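Local coordinates for DnaJ homolog subfamily C member 3 (Mus musculus, PDB 3IEG), which takes part in the unfolded protein response, restraining GCN2 kinase activity, serving as an HSC70 co-chaperone and binding misfolded proteins, at residues 270-275 against 299-304; 235-240 against 257-262; 172-177 against 196-201. One frame throughout, in Å; residues are numbered along the deposited sequence.

Interaction 1. Residues 270-275 against 299-304; sequences YTVRSK and LQMEPD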
ATOM      1  N   TYR A 270       5.756  18.935  -7.555  1.00 38.00           N
ATOM      2  CA  TYR A 270       6.450  18.896  -8.838  1.00 37.19           C
ATOM      3  C   TYR A 270       7.092  20.223  -9.198  1.00 37.48           C
ATOM      4  O   TYR A 270       8.135  20.232  -9.838  1.00 37.73           O
ATOM      5  CB  TYR A 270       5.568  18.361  -9.977  1.00 36.52           C
ATOM      6  CG  TYR A 270       5.192  16.922  -9.783  1.00 35.24           C
ATOM      7  CD1 TYR A 270       3.905  16.570  -9.396  1.00 35.12           C
ATOM      8  CD2 TYR A 270       6.132  15.909  -9.929  1.00 34.77           C
ATOM      9  CE1 TYR A 270       3.551  15.233  -9.181  1.00 34.38           C
ATOM     10  CE2 TYR A 270       5.792  14.571  -9.710  1.00 35.17           C
ATOM     11  CZ  TYR A 270       4.495  14.245  -9.338  1.00 34.47           C
ATOM     12  OH  TYR A 270       4.144  12.934  -9.122  1.00 34.72           O
ATOM     13  N   THR A 271       6.502  21.345  -8.787  1.00 37.70           N
ATOM     14  CA  THR A 271       7.197  22.617  -8.989  1.00 38.09           C
ATOM     15  C   THR A 271       8.376  22.740  -8.013  1.00 37.67           C
ATOM     16  O   THR A 271       9.482  23.063  -8.438  1.00 37.85           O
ATOM     17  CB  THR A 271       6.283  23.900  -8.990  1.00 38.23           C
ATOM     18  OG1 THR A 271       6.047  24.359  -7.654  1.00 40.57           O
ATOM     19  CG2 THR A 271       4.959  23.662  -9.710  1.00 38.25           C
ATOM     20  N   VAL A 272       8.150  22.445  -6.733  1.00 37.10           N
ATOM     21  CA  VAL A 272       9.205  22.550  -5.704  1.00 36.95           C
ATOM     22  C   VAL A 272      10.431  21.697  -6.048  1.00 36.31           C
ATOM     23  O   VAL A 272      11.571  22.163  -5.956  1.00 36.50           O
ATOM     24  CB  VAL A 272       8.700  22.154  -4.281  1.00 36.86           C
ATOM     25  CG1 VAL A 272       9.782  22.393  -3.256  1.00 37.13           C
ATOM     26  CG2 VAL A 272       7.453  22.943  -3.903  1.00 37.86           C
ATOM     27  N   ARG A 273      10.185  20.454  -6.449  1.00 35.51           N
ATOM     28  CA  ARG A 273      11.253  19.533  -6.788  1.00 35.00           C
ATOM     29  C   ARG A 273      11.940  19.973  -8.073  1.00 34.98           C
ATOM     30  O   ARG A 273      13.158  19.883  -8.179  1.00 34.84           O
ATOM     31  CB  ARG A 273      10.713  18.109  -6.921  1.00 34.64           C
ATOM     32  CG  ARG A 273      11.616  17.030  -6.348  1.00 34.32           C
ATOM     33  CD  ARG A 273      11.462  16.900  -4.831  1.00 31.92           C
ATOM     34  NE  ARG A 273      12.293  17.877  -4.149  1.00 31.11           N
ATOM     35  CZ  ARG A 273      11.931  18.575  -3.083  1.00 29.45           C
ATOM     36  NH1 ARG A 273      10.736  18.427  -2.543  1.00 28.99           N
ATOM     37  NH2 ARG A 273      12.773  19.443  -2.567  1.00 29.93           N
ATOM     38  N   SER A 274      11.154  20.464  -9.034  1.00 35.04           N
ATOM     39  CA  SER A 274      11.698  20.988 -10.289  1.00 35.22           C
ATOM     40  C   SER A 274      12.554  22.225 -10.064  1.00 35.32           C
ATOM     41  O   SER A 274      13.632  22.344 -10.644  1.00 35.55           O
ATOM     42  CB  SER A 274      10.592  21.289 -11.297  1.00 35.00           C
ATOM     43  OG  SER A 274      10.002  20.080 -11.746  1.00 35.60           O
ATOM     44  N   LYS A 275      12.080  23.133  -9.217  1.00 35.37           N
ATOM     45  CA  LYS A 275      12.841  24.321  -8.871  1.00 35.67           C
ATOM     46  C   LYS A 275      14.166  23.949  -8.228  1.00 35.02           C
ATOM     47  O   LYS A 275      15.201  24.521  -8.574  1.00 35.09           O
ATOM     48  CB  LYS A 275      12.040  25.249  -7.960  1.00 35.87           C
ATOM     49  CG  LYS A 275      11.186  26.282  -8.701  1.00 36.85           C
ATOM     50  CD  LYS A 275      10.541  27.256  -7.709  1.00 37.42           C
ATOM     51  CE  LYS A 275       9.505  28.163  -8.380  1.00 40.96           C
ATOM     52  NZ  LYS A 275       9.053  29.233  -7.439  1.00 42.58           N
ATOM     53  N   LEU A 299      14.604  27.586  -0.936  1.00 57.75           N
ATOM     54  CA  LEU A 299      14.915  27.654   0.489  1.00 59.13           C
ATOM     55  C   LEU A 299      13.885  28.423   1.309  1.00 60.49           C
ATOM     56  O   LEU A 299      13.716  28.164   2.498  1.00 60.65           O
ATOM     57  CB  LEU A 299      16.315  28.217   0.713  1.00 58.80           C
ATOM     58  CG  LEU A 299      17.433  27.196   0.529  1.00 58.46           C
ATOM     59  CD1 LEU A 299      18.759  27.885   0.300  1.00 58.80           C
ATOM     60  CD2 LEU A 299      17.515  26.265   1.720  1.00 57.93           C
ATOM     61  N   GLN A 300      13.199  29.365   0.673  1.00 62.34           N
ATOM     62  CA  GLN A 300      12.074  30.031   1.305  1.00 64.35           C
ATOM     63  C   GLN A 300      11.051  28.985   1.720  1.00 65.42           C
ATOM     64  O   GLN A 300      10.535  29.026   2.836  1.00 65.72           O
ATOM     65  CB  GLN A 300      11.425  31.042   0.355  1.00 64.67           C
ATOM     66  CG  GLN A 300      12.090  32.423   0.325  1.00 66.34           C
ATOM     67  CD  GLN A 300      11.716  33.300   1.518  1.00 68.07           C
ATOM     68  OE1 GLN A 300      10.725  33.048   2.214  1.00 68.39           O
ATOM     69  NE2 GLN A 300      12.512  34.340   1.755  1.00 68.51           N
HETATM   70  N   MSE A 301      10.783  28.038   0.824  1.00 66.56           N
HETATM   71  CA  MSE A 301       9.819  26.977   1.088  1.00 68.50           C
HETATM   72  C   MSE A 301      10.411  25.826   1.883  1.00 66.73           C
HETATM   73  O   MSE A 301       9.715  25.209   2.682  1.00 67.18           O
HETATM   74  CB  MSE A 301       9.223  26.457  -0.212  1.00 68.52           C
HETATM   75  CG  MSE A 301       8.497  27.522  -1.008  1.00 70.56           C
HETATM   76 SE   MSE A 301       8.097  26.914  -2.824  1.00 75.53          SE
HETATM   77  CE  MSE A 301       7.912  28.678  -3.717  1.00 72.01           C
ATOM     78  N   GLU A 302      11.686  25.530   1.670  1.00 65.44           N
ATOM     79  CA  GLU A 302      12.330  24.434   2.379  1.00 63.94           C
ATOM     80  C   GLU A 302      13.645  24.890   2.990  1.00 63.27           C
ATOM     81  O   GLU A 302      14.706  24.604   2.444  1.00 63.38           O
ATOM     82  CB  GLU A 302      12.570  23.246   1.443  1.00 64.03           C
ATOM     83  CG  GLU A 302      11.317  22.627   0.836  1.00 63.31           C
ATOM     84  CD  GLU A 302      11.598  21.317   0.126  1.00 63.40           C
ATOM     85  OE1 GLU A 302      10.639  20.706  -0.390  1.00 63.19           O
ATOM     86  OE2 GLU A 302      12.770  20.890   0.086  1.00 61.68           O
ATOM     87  N   PRO A 303      13.589  25.594   4.135  1.00 62.47           N
ATOM     88  CA  PRO A 303      14.816  26.135   4.739  1.00 61.46           C
ATOM     89  C   PRO A 303      15.913  25.102   5.003  1.00 60.39           C
ATOM     90  O   PRO A 303      17.074  25.477   5.147  1.00 60.23           O
ATOM     91  CB  PRO A 303      14.323  26.745   6.061  1.00 61.60           C
ATOM     92  CG  PRO A 303      12.976  26.123   6.304  1.00 62.04           C
ATOM     93  CD  PRO A 303      12.398  25.930   4.937  1.00 62.41           C
ATOM     94  N   ASP A 304      15.557  23.819   5.046  1.00 59.14           N
ATOM     95  CA  ASP A 304      16.529  22.771   5.377  1.00 58.07           C
ATOM     96  C   ASP A 304      17.016  21.931   4.193  1.00 56.76           C
ATOM     97  O   ASP A 304      17.779  20.983   4.394  1.00 56.66           O
ATOM     98  CB  ASP A 304      15.978  21.846   6.471  1.00 58.54           C
ATOM     99  CG  ASP A 304      15.829  22.547   7.819  1.00 60.14           C
ATOM    100  OD1 ASP A 304      16.801  23.196   8.283  1.00 61.47           O
ATOM    101  OD2 ASP A 304      14.736  22.439   8.422  1.00 61.27           O
TER

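Interaction 2. Residues 235-240 against 257-262; sequences NKLIES and YESVMK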
ATOM      1  N   ASN A 235       6.602  11.559 -16.379  1.00 37.84           N
ATOM      2  CA  ASN A 235       7.721  10.731 -15.985  1.00 37.38           C
ATOM      3  C   ASN A 235       8.865  10.720 -16.999  1.00 37.60           C
ATOM      4  O   ASN A 235      10.028  10.672 -16.600  1.00 37.52           O
ATOM      5  CB  ASN A 235       7.258   9.304 -15.709  1.00 36.94           C
ATOM      6  CG  ASN A 235       8.388   8.409 -15.264  1.00 36.22           C
ATOM      7  OD1 ASN A 235       8.930   7.644 -16.055  1.00 34.58           O
ATOM      8  ND2 ASN A 235       8.763   8.513 -13.995  1.00 34.93           N
ATOM      9  N   LYS A 236       8.544  10.733 -18.297  1.00 37.60           N
ATOM     10  CA  LYS A 236       9.578  10.771 -19.341  1.00 37.72           C
ATOM     11  C   LYS A 236      10.341  12.076 -19.251  1.00 36.80           C
ATOM     12  O   LYS A 236      11.569  12.088 -19.315  1.00 37.15           O
ATOM     13  CB  LYS A 236       8.998  10.618 -20.750  1.00 37.55           C
ATOM     14  CG  LYS A 236       8.855   9.174 -21.227  1.00 38.98           C
ATOM     15  CD  LYS A 236       8.534   9.096 -22.750  1.00 39.89           C
ATOM     16  CE  LYS A 236       7.702   7.844 -23.119  1.00 41.53           C
ATOM     17  NZ  LYS A 236       8.341   6.545 -22.686  1.00 42.50           N
ATOM     18  N   LEU A 237       9.600  13.164 -19.083  1.00 35.78           N
ATOM     19  CA  LEU A 237      10.181  14.488 -18.932  1.00 35.16           C
ATOM     20  C   LEU A 237      11.198  14.561 -17.799  1.00 34.36           C
ATOM     21  O   LEU A 237      12.294  15.063 -18.004  1.00 34.87           O
ATOM     22  CB  LEU A 237       9.079  15.531 -18.744  1.00 35.31           C
ATOM     23  CG  LEU A 237       8.412  16.230 -19.940  1.00 36.29           C
ATOM     24  CD1 LEU A 237       8.574  15.540 -21.311  1.00 36.98           C
ATOM     25  CD2 LEU A 237       6.942  16.473 -19.617  1.00 37.04           C
ATOM     26  N   ILE A 238      10.850  14.045 -16.622  1.00 33.52           N
ATOM     27  CA  ILE A 238      11.763  14.034 -15.483  1.00 32.75           C
ATOM     28  C   ILE A 238      12.961  13.121 -15.745  1.00 32.77           C
ATOM     29  O   ILE A 238      14.090  13.427 -15.353  1.00 32.81           O
ATOM     30  CB  ILE A 238      11.041  13.628 -14.190  1.00 32.72           C
ATOM     31  CG1 ILE A 238       9.967  14.663 -13.856  1.00 32.46           C
ATOM     32  CG2 ILE A 238      12.023  13.475 -13.019  1.00 31.44           C
ATOM     33  CD1 ILE A 238       8.982  14.208 -12.788  1.00 32.06           C
ATOM     34  N   GLU A 239      12.711  12.012 -16.426  1.00 32.67           N
ATOM     35  CA  GLU A 239      13.770  11.075 -16.782  1.00 32.88           C
ATOM     36  C   GLU A 239      14.728  11.739 -17.770  1.00 32.04           C
ATOM     37  O   GLU A 239      15.949  11.587 -17.667  1.00 31.73           O
ATOM     38  CB  GLU A 239      13.182   9.776 -17.341  1.00 33.12           C
ATOM     39  CG  GLU A 239      14.111   8.582 -17.235  1.00 36.61           C
ATOM     40  CD  GLU A 239      13.406   7.287 -16.796  1.00 41.91           C
ATOM     41  OE1 GLU A 239      13.878   6.190 -17.190  1.00 44.03           O
ATOM     42  OE2 GLU A 239      12.397   7.354 -16.049  1.00 42.39           O
ATOM     43  N   SER A 240      14.170  12.513 -18.691  1.00 31.26           N
ATOM     44  CA  SER A 240      14.977  13.259 -19.641  1.00 30.61           C
ATOM     45  C   SER A 240      15.826  14.311 -18.954  1.00 30.01           C
ATOM     46  O   SER A 240      17.013  14.446 -19.255  1.00 29.81           O
ATOM     47  CB  SER A 240      14.095  13.911 -20.687  1.00 30.46           C
ATOM     48  OG  SER A 240      13.857  13.001 -21.734  1.00 31.83           O
ATOM     49  N   TYR A 257      12.940  20.835 -17.137  1.00 33.10           N
ATOM     50  CA  TYR A 257      12.168  20.995 -15.908  1.00 33.68           C
ATOM     51  C   TYR A 257      11.109  22.100 -16.017  1.00 34.79           C
ATOM     52  O   TYR A 257      10.086  22.065 -15.332  1.00 34.55           O
ATOM     53  CB  TYR A 257      13.073  21.192 -14.697  1.00 32.67           C
ATOM     54  CG  TYR A 257      13.449  19.884 -14.044  1.00 32.10           C
ATOM     55  CD1 TYR A 257      14.769  19.416 -14.058  1.00 31.85           C
ATOM     56  CD2 TYR A 257      12.480  19.088 -13.435  1.00 31.70           C
ATOM     57  CE1 TYR A 257      15.108  18.194 -13.463  1.00 30.26           C
ATOM     58  CE2 TYR A 257      12.810  17.868 -12.843  1.00 30.28           C
ATOM     59  CZ  TYR A 257      14.120  17.433 -12.860  1.00 29.91           C
ATOM     60  OH  TYR A 257      14.422  16.233 -12.277  1.00 30.15           O
ATOM     61  N   GLU A 258      11.350  23.058 -16.905  1.00 36.33           N
ATOM     62  CA  GLU A 258      10.385  24.108 -17.168  1.00 38.22           C
ATOM     63  C   GLU A 258       9.099  23.466 -17.671  1.00 38.77           C
ATOM     64  O   GLU A 258       8.012  23.795 -17.206  1.00 38.85           O
ATOM     65  CB  GLU A 258      10.922  25.098 -18.199  1.00 38.44           C
ATOM     66  CG  GLU A 258      10.699  26.565 -17.857  1.00 41.92           C
ATOM     67  CD  GLU A 258      11.765  27.130 -16.913  1.00 45.11           C
ATOM     68  OE1 GLU A 258      12.640  27.905 -17.374  1.00 45.51           O
ATOM     69  OE2 GLU A 258      11.728  26.789 -15.711  1.00 46.62           O
ATOM     70  N   SER A 259       9.225  22.534 -18.605  1.00 39.72           N
ATOM     71  CA  SER A 259       8.051  21.888 -19.151  1.00 41.21           C
ATOM     72  C   SER A 259       7.447  20.867 -18.176  1.00 41.87           C
ATOM     73  O   SER A 259       6.248  20.611 -18.214  1.00 42.05           O
ATOM     74  CB  SER A 259       8.351  21.269 -20.507  1.00 41.16           C
ATOM     75  OG  SER A 259       9.403  20.342 -20.385  1.00 43.43           O
ATOM     76  N   VAL A 260       8.267  20.313 -17.284  1.00 42.81           N
ATOM     77  CA  VAL A 260       7.763  19.467 -16.196  1.00 43.54           C
ATOM     78  C   VAL A 260       6.741  20.217 -15.331  1.00 44.53           C
ATOM     79  O   VAL A 260       5.689  19.675 -15.023  1.00 44.45           O
ATOM     80  CB  VAL A 260       8.914  18.869 -15.344  1.00 43.46           C
ATOM     81  CG1 VAL A 260       8.388  18.236 -14.055  1.00 42.94           C
ATOM     82  CG2 VAL A 260       9.681  17.848 -16.151  1.00 42.53           C
HETATM   83  N   MSE A 261       7.040  21.464 -14.971  1.00 45.92           N
HETATM   84  CA  MSE A 261       6.083  22.310 -14.248  1.00 48.28           C
HETATM   85  C   MSE A 261       4.895  22.755 -15.094  1.00 47.18           C
HETATM   86  O   MSE A 261       3.809  22.973 -14.571  1.00 47.28           O
HETATM   87  CB  MSE A 261       6.775  23.534 -13.686  1.00 47.67           C
HETATM   88  CG  MSE A 261       7.686  23.217 -12.535  1.00 50.26           C
HETATM   89 SE   MSE A 261       8.897  24.691 -12.146  1.00 55.10          SE
HETATM   90  CE  MSE A 261       7.591  26.139 -11.861  1.00 54.45           C
ATOM     91  N   LYS A 262       5.109  22.912 -16.395  1.00 46.91           N
ATOM     92  CA  LYS A 262       4.021  23.212 -17.305  1.00 46.66           C
ATOM     93  C   LYS A 262       3.015  22.058 -17.246  1.00 46.01           C
ATOM     94  O   LYS A 262       1.838  22.273 -16.950  1.00 46.00           O
ATOM     95  CB  LYS A 262       4.546  23.384 -18.732  1.00 46.96           C
ATOM     96  CG  LYS A 262       4.099  24.669 -19.429  1.00 48.94           C
ATOM     97  CD  LYS A 262       5.062  25.832 -19.134  1.00 51.28           C
ATOM     98  CE  LYS A 262       4.917  26.977 -20.139  1.00 52.84           C
ATOM     99  NZ  LYS A 262       3.623  27.712 -19.973  1.00 53.83           N
TER

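Interaction 3. Residues 172-177 against 196-201; sequences KAISDL and TLYYQL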
ATOM      1  N   LYS A 172      -0.370   5.934   4.688  1.00 37.50           N
ATOM      2  CA  LYS A 172      -1.092   4.945   5.468  1.00 37.56           C
ATOM      3  C   LYS A 172      -2.199   4.351   4.612  1.00 37.19           C
ATOM      4  O   LYS A 172      -2.431   3.138   4.625  1.00 37.42           O
ATOM      5  CB  LYS A 172      -1.627   5.548   6.769  1.00 37.76           C
ATOM      6  CG  LYS A 172      -0.541   5.794   7.818  1.00 38.72           C
ATOM      7  CD  LYS A 172      -1.140   6.183   9.153  1.00 40.79           C
ATOM      8  CE  LYS A 172      -0.051   6.317  10.202  1.00 43.17           C
ATOM      9  NZ  LYS A 172      -0.616   6.462  11.589  1.00 44.63           N
ATOM     10  N   ALA A 173      -2.846   5.213   3.837  1.00 36.74           N
ATOM     11  CA  ALA A 173      -3.891   4.800   2.913  1.00 36.53           C
ATOM     12  C   ALA A 173      -3.376   3.825   1.856  1.00 36.60           C
ATOM     13  O   ALA A 173      -3.988   2.785   1.638  1.00 36.40           O
ATOM     14  CB  ALA A 173      -4.534   6.017   2.273  1.00 36.07           C
ATOM     15  N   ILE A 174      -2.248   4.141   1.218  1.00 37.23           N
ATOM     16  CA  ILE A 174      -1.634   3.224   0.237  1.00 37.77           C
ATOM     17  C   ILE A 174      -1.467   1.838   0.843  1.00 37.45           C
ATOM     18  O   ILE A 174      -1.755   0.827   0.199  1.00 38.09           O
ATOM     19  CB  ILE A 174      -0.260   3.736  -0.354  1.00 38.20           C
ATOM     20  CG1 ILE A 174       0.816   3.907   0.735  1.00 40.63           C
ATOM     21  CG2 ILE A 174      -0.427   5.074  -1.104  1.00 37.86           C
ATOM     22  CD1 ILE A 174       1.878   2.740   0.903  1.00 43.66           C
ATOM     23  N   SER A 175      -1.025   1.799   2.094  1.00 36.67           N
ATOM     24  CA  SER A 175      -0.745   0.544   2.768  1.00 36.14           C
ATOM     25  C   SER A 175      -2.003  -0.292   2.993  1.00 35.60           C
ATOM     26  O   SER A 175      -2.006  -1.499   2.762  1.00 35.20           O
ATOM     27  CB  SER A 175      -0.040   0.816   4.089  1.00 36.14           C
ATOM     28  OG  SER A 175      -0.132  -0.317   4.915  1.00 36.76           O
ATOM     29  N   ASP A 176      -3.072   0.360   3.435  1.00 35.26           N
ATOM     30  CA  ASP A 176      -4.350  -0.311   3.608  1.00 34.99           C
ATOM     31  C   ASP A 176      -4.927  -0.796   2.297  1.00 34.59           C
ATOM     32  O   ASP A 176      -5.513  -1.870   2.241  1.00 34.57           O
ATOM     33  CB  ASP A 176      -5.353   0.609   4.285  1.00 35.30           C
ATOM     34  CG  ASP A 176      -5.329   0.492   5.800  1.00 36.58           C
ATOM     35  OD1 ASP A 176      -4.692  -0.448   6.349  1.00 37.80           O
ATOM     36  OD2 ASP A 176      -5.961   1.358   6.440  1.00 37.23           O
ATOM     37  N   LEU A 177      -4.753  -0.003   1.242  1.00 34.32           N
ATOM     38  CA  LEU A 177      -5.231  -0.379  -0.083  1.00 33.84           C
ATOM     39  C   LEU A 177      -4.438  -1.536  -0.670  1.00 34.14           C
ATOM     40  O   LEU A 177      -5.006  -2.384  -1.357  1.00 34.24           O
ATOM     41  CB  LEU A 177      -5.227   0.816  -1.023  1.00 33.36           C
ATOM     42  CG  LEU A 177      -6.244   1.901  -0.683  1.00 32.52           C
ATOM     43  CD1 LEU A 177      -5.822   3.200  -1.349  1.00 33.09           C
ATOM     44  CD2 LEU A 177      -7.646   1.503  -1.088  1.00 30.23           C
ATOM     45  N   THR A 196      -2.828   7.225  -7.985  1.00 35.36           N
ATOM     46  CA  THR A 196      -3.217   8.605  -7.731  1.00 34.95           C
ATOM     47  C   THR A 196      -2.521   9.175  -6.496  1.00 34.53           C
ATOM     48  O   THR A 196      -2.045  10.300  -6.509  1.00 34.40           O
ATOM     49  CB  THR A 196      -4.767   8.681  -7.643  1.00 34.74           C
ATOM     50  OG1 THR A 196      -5.278   8.988  -8.943  1.00 35.22           O
ATOM     51  CG2 THR A 196      -5.273   9.722  -6.638  1.00 35.61           C
ATOM     52  N   LEU A 197      -2.455   8.389  -5.430  1.00 34.52           N
ATOM     53  CA  LEU A 197      -1.925   8.899  -4.177  1.00 34.30           C
ATOM     54  C   LEU A 197      -0.414   9.106  -4.295  1.00 34.51           C
ATOM     55  O   LEU A 197       0.132  10.109  -3.806  1.00 34.69           O
ATOM     56  CB  LEU A 197      -2.295   7.980  -3.006  1.00 33.71           C
ATOM     57  CG  LEU A 197      -3.758   7.935  -2.560  1.00 32.71           C
ATOM     58  CD1 LEU A 197      -3.976   6.796  -1.567  1.00 31.61           C
ATOM     59  CD2 LEU A 197      -4.210   9.259  -1.966  1.00 31.78           C
ATOM     60  N   TYR A 198       0.249   8.167  -4.961  1.00 34.36           N
ATOM     61  CA  TYR A 198       1.649   8.331  -5.287  1.00 34.75           C
ATOM     62  C   TYR A 198       1.860   9.608  -6.104  1.00 35.16           C
ATOM     63  O   TYR A 198       2.804  10.367  -5.850  1.00 35.44           O
ATOM     64  CB  TYR A 198       2.160   7.136  -6.079  1.00 34.45           C
ATOM     65  CG  TYR A 198       2.562   5.927  -5.274  1.00 34.42           C
ATOM     66  CD1 TYR A 198       2.200   4.651  -5.694  1.00 33.77           C
ATOM     67  CD2 TYR A 198       3.325   6.045  -4.099  1.00 34.37           C
ATOM     68  CE1 TYR A 198       2.581   3.527  -4.974  1.00 33.78           C
ATOM     69  CE2 TYR A 198       3.701   4.915  -3.363  1.00 32.86           C
ATOM     70  CZ  TYR A 198       3.319   3.666  -3.813  1.00 33.61           C
ATOM     71  OH  TYR A 198       3.683   2.536  -3.125  1.00 35.14           O
ATOM     72  N   TYR A 199       0.980   9.837  -7.079  1.00 35.46           N
ATOM     73  CA  TYR A 199       1.080  11.003  -7.946  1.00 35.93           C
ATOM     74  C   TYR A 199       1.082  12.263  -7.106  1.00 36.50           C
ATOM     75  O   TYR A 199       2.043  13.029  -7.161  1.00 36.64           O
ATOM     76  CB  TYR A 199      -0.045  11.033  -8.979  1.00 35.62           C
ATOM     77  CG  TYR A 199       0.126  12.071 -10.074  1.00 35.73           C
ATOM     78  CD1 TYR A 199       0.894  11.797 -11.211  1.00 36.24           C
ATOM     79  CD2 TYR A 199      -0.495  13.314  -9.990  1.00 35.72           C
ATOM     80  CE1 TYR A 199       1.040  12.734 -12.233  1.00 35.79           C
ATOM     81  CE2 TYR A 199      -0.357  14.260 -10.999  1.00 35.98           C
ATOM     82  CZ  TYR A 199       0.410  13.966 -12.119  1.00 36.15           C
ATOM     83  OH  TYR A 199       0.551  14.906 -13.119  1.00 35.62           O
ATOM     84  N   GLN A 200       0.026  12.457  -6.314  1.00 37.15           N
ATOM     85  CA  GLN A 200      -0.081  13.605  -5.421  1.00 38.05           C
ATOM     86  C   GLN A 200       1.137  13.701  -4.512  1.00 37.72           C
ATOM     87  O   GLN A 200       1.557  14.796  -4.153  1.00 37.91           O
ATOM     88  CB  GLN A 200      -1.358  13.535  -4.580  1.00 37.92           C
ATOM     89  CG  GLN A 200      -2.606  14.128  -5.249  1.00 39.70           C
ATOM     90  CD  GLN A 200      -3.917  13.818  -4.485  1.00 40.32           C
ATOM     91  OE1 GLN A 200      -4.058  12.761  -3.834  1.00 43.61           O
ATOM     92  NE2 GLN A 200      -4.880  14.744  -4.567  1.00 41.97           N
ATOM     93  N   LEU A 201       1.716  12.557  -4.159  1.00 37.67           N
ATOM     94  CA  LEU A 201       2.905  12.555  -3.301  1.00 37.65           C
ATOM     95  C   LEU A 201       4.174  13.003  -4.007  1.00 37.46           C
ATOM     96  O   LEU A 201       5.141  13.382  -3.350  1.00 37.79           O
ATOM     97  CB  LEU A 201       3.125  11.186  -2.660  1.00 37.56           C
ATOM     98  CG  LEU A 201       2.299  10.944  -1.399  1.00 38.11           C
ATOM     99  CD1 LEU A 201       2.307   9.460  -1.065  1.00 38.17           C
ATOM    100  CD2 LEU A 201       2.788  11.801  -0.220  1.00 37.35           C
TER

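Interaction 1. Residues 270-275 against 299-304
Torsion bends in R273 and a straight chain in E302 bring the two charged groups together. The R273 side chain starts out pointing away from 299-304, but bends at chi2 (81°) and chi3 turn CD and NE back, and the guanidinium ends beside E302. E302 needs no such detour: CG stands anti to its own carbonyl carbon and the rest of the chain runs extended to meet the arginine at about a right angle. The resulting salt bridge is end-on and two-pronged, R273 NH1 to E302 OE1 at 3.1 Å and R273 NH2 to E302 OE2 at 3.0 Å. OE1 accepts through its syn lone pair, whereas at OE2 the donor, also on the syn side, lies 31° out of the carboxylate plane; this fits the 36° between the two planar groups. R273 NH2 also pairs with E276, its strongest partner, and NH1 with E269, while E302 OE2 also takes a bond from N305 ND2. An alanine here would probably leave the E302 carboxylate without its charged mate and the negative charges of E269 and E276 less well balanced. Beside the bridge, V272 CG1 sits 3.4 Å from E302 OE1. The other V272 methyl, CG2, approaches SE of M301, deposited as selenomethionine, at 4.2 Å. Beyond it, M301 CE comes within 3.9 Å of K275 NZ, whose ammonium is paired with E297. With 216 Å² buried and none of the touching residues fully buried, this is a surface contact, polar on the R273 flank and apolar through V272 and M301. It ties an early part of helix 268-284 to the end of helix 288-301, where E302 leaves helical geometry, as expected of the two helices of a helix-turn-helix tetratricopeptide repeat, here the eighth.

Interaction 2. Residues 235-240 against 257-262
I238, V260 and L237 bury the most surface here, 59, 58 and 50 Å² respectively, and the contact is built from their aliphatic carbons. V260 points toward helix 222-246 and spreads its two methyls there. Its CG2, beside the backbone nitrogen, meets L237 CB at 3.5 Å, the nearest approach between the two segments. The same methyl also lies 3.9 Å from I238 CG1, and V260 CG1 reaches that I238 carbon at an equal distance, so CG1 of the isoleucine faces both branches of the valine. The two side chains cross at about a right angle. In I238, CG1 is anti to the carbonyl carbon (chi1 -63°), while CG2 lies anti to the backbone nitrogen and is the branch that meets Y257, 3.7 Å from the phenolic OH. That hydroxyl has its polar partner elsewhere, in E242. Beyond V260, L237 CG passes S259 OG at 4.3 Å, a loose contact with a carbon; the serine hydroxyl bonds to the carbonyl of K256. The evidence thus points to an apolar seam. The axes of the two short segments approach to 9.2 Å and run at 160°, close to antiparallel, as expected for two segments that both lie in the seventh tetratricopeptide repeat. Around this seam, V260 also packs on L234 and I238 touches H204 of helix 204-217, while Y257 and V260 both reach S274 on helix 268-284, which joins the pair to the next helix in the chain.

Interaction 3. Residues 172-177 against 196-201
L197 takes part in three of the four residue contacts here, and its side chain can be followed outward atom by atom. CB, pointing toward helix 170-181, meets I174 CG2 at 3.9 Å. CG then stands anti to the carbonyl carbon (chi1 -70°) and carries the branch onward. At the tip, CD1 is the atom that does the gathering: it lies 4.0 Å from A173 CB, and I174 CG2 and L177 CD1 are at that same distance from it. The L177 and L197 side chains cross at about a right angle. One methyl thus touches two adjacent residues, A173 and I174, and L177 one turn further along the facing helix. I174 extends the contact away from L197, its CD1 coming 4.4 Å from Y198 OH. The segment axes are 10.5 Å apart and inclined at 161°, nearly antiparallel. Residues 172-177 lie in the fifth tetratricopeptide repeat and 196-201 in the sixth, so the contact is between repeats. Helix 154-166 backs it from one neighbouring position, with I165 on A173 and A161 on L177; helix 204-217 adjoins through L206 and S207, which pack on Y198.

In the fold
Along the chain interaction 3 comes first, then interaction 2, then interaction 1, all in an all-helical solenoid of tetratricopeptide repeats. Interactions 1 and 2 have centres about 16 Å apart and touch directly where the consecutive helices 250-263 and 268-284 pack, T271 and S274 against M261. Interaction 3 lies near the middle of the chain, its centre about 22 Å from each of the others; it reaches interaction 1 through a probable hydrogen bond from Y270 OH to Y199 O. Each joins a pair of helices consecutive in the chain, in the span of the fifth to the eighth repeat, a part distinct from the first two repeats, whose hydrophobic groove binds misfolded proteins.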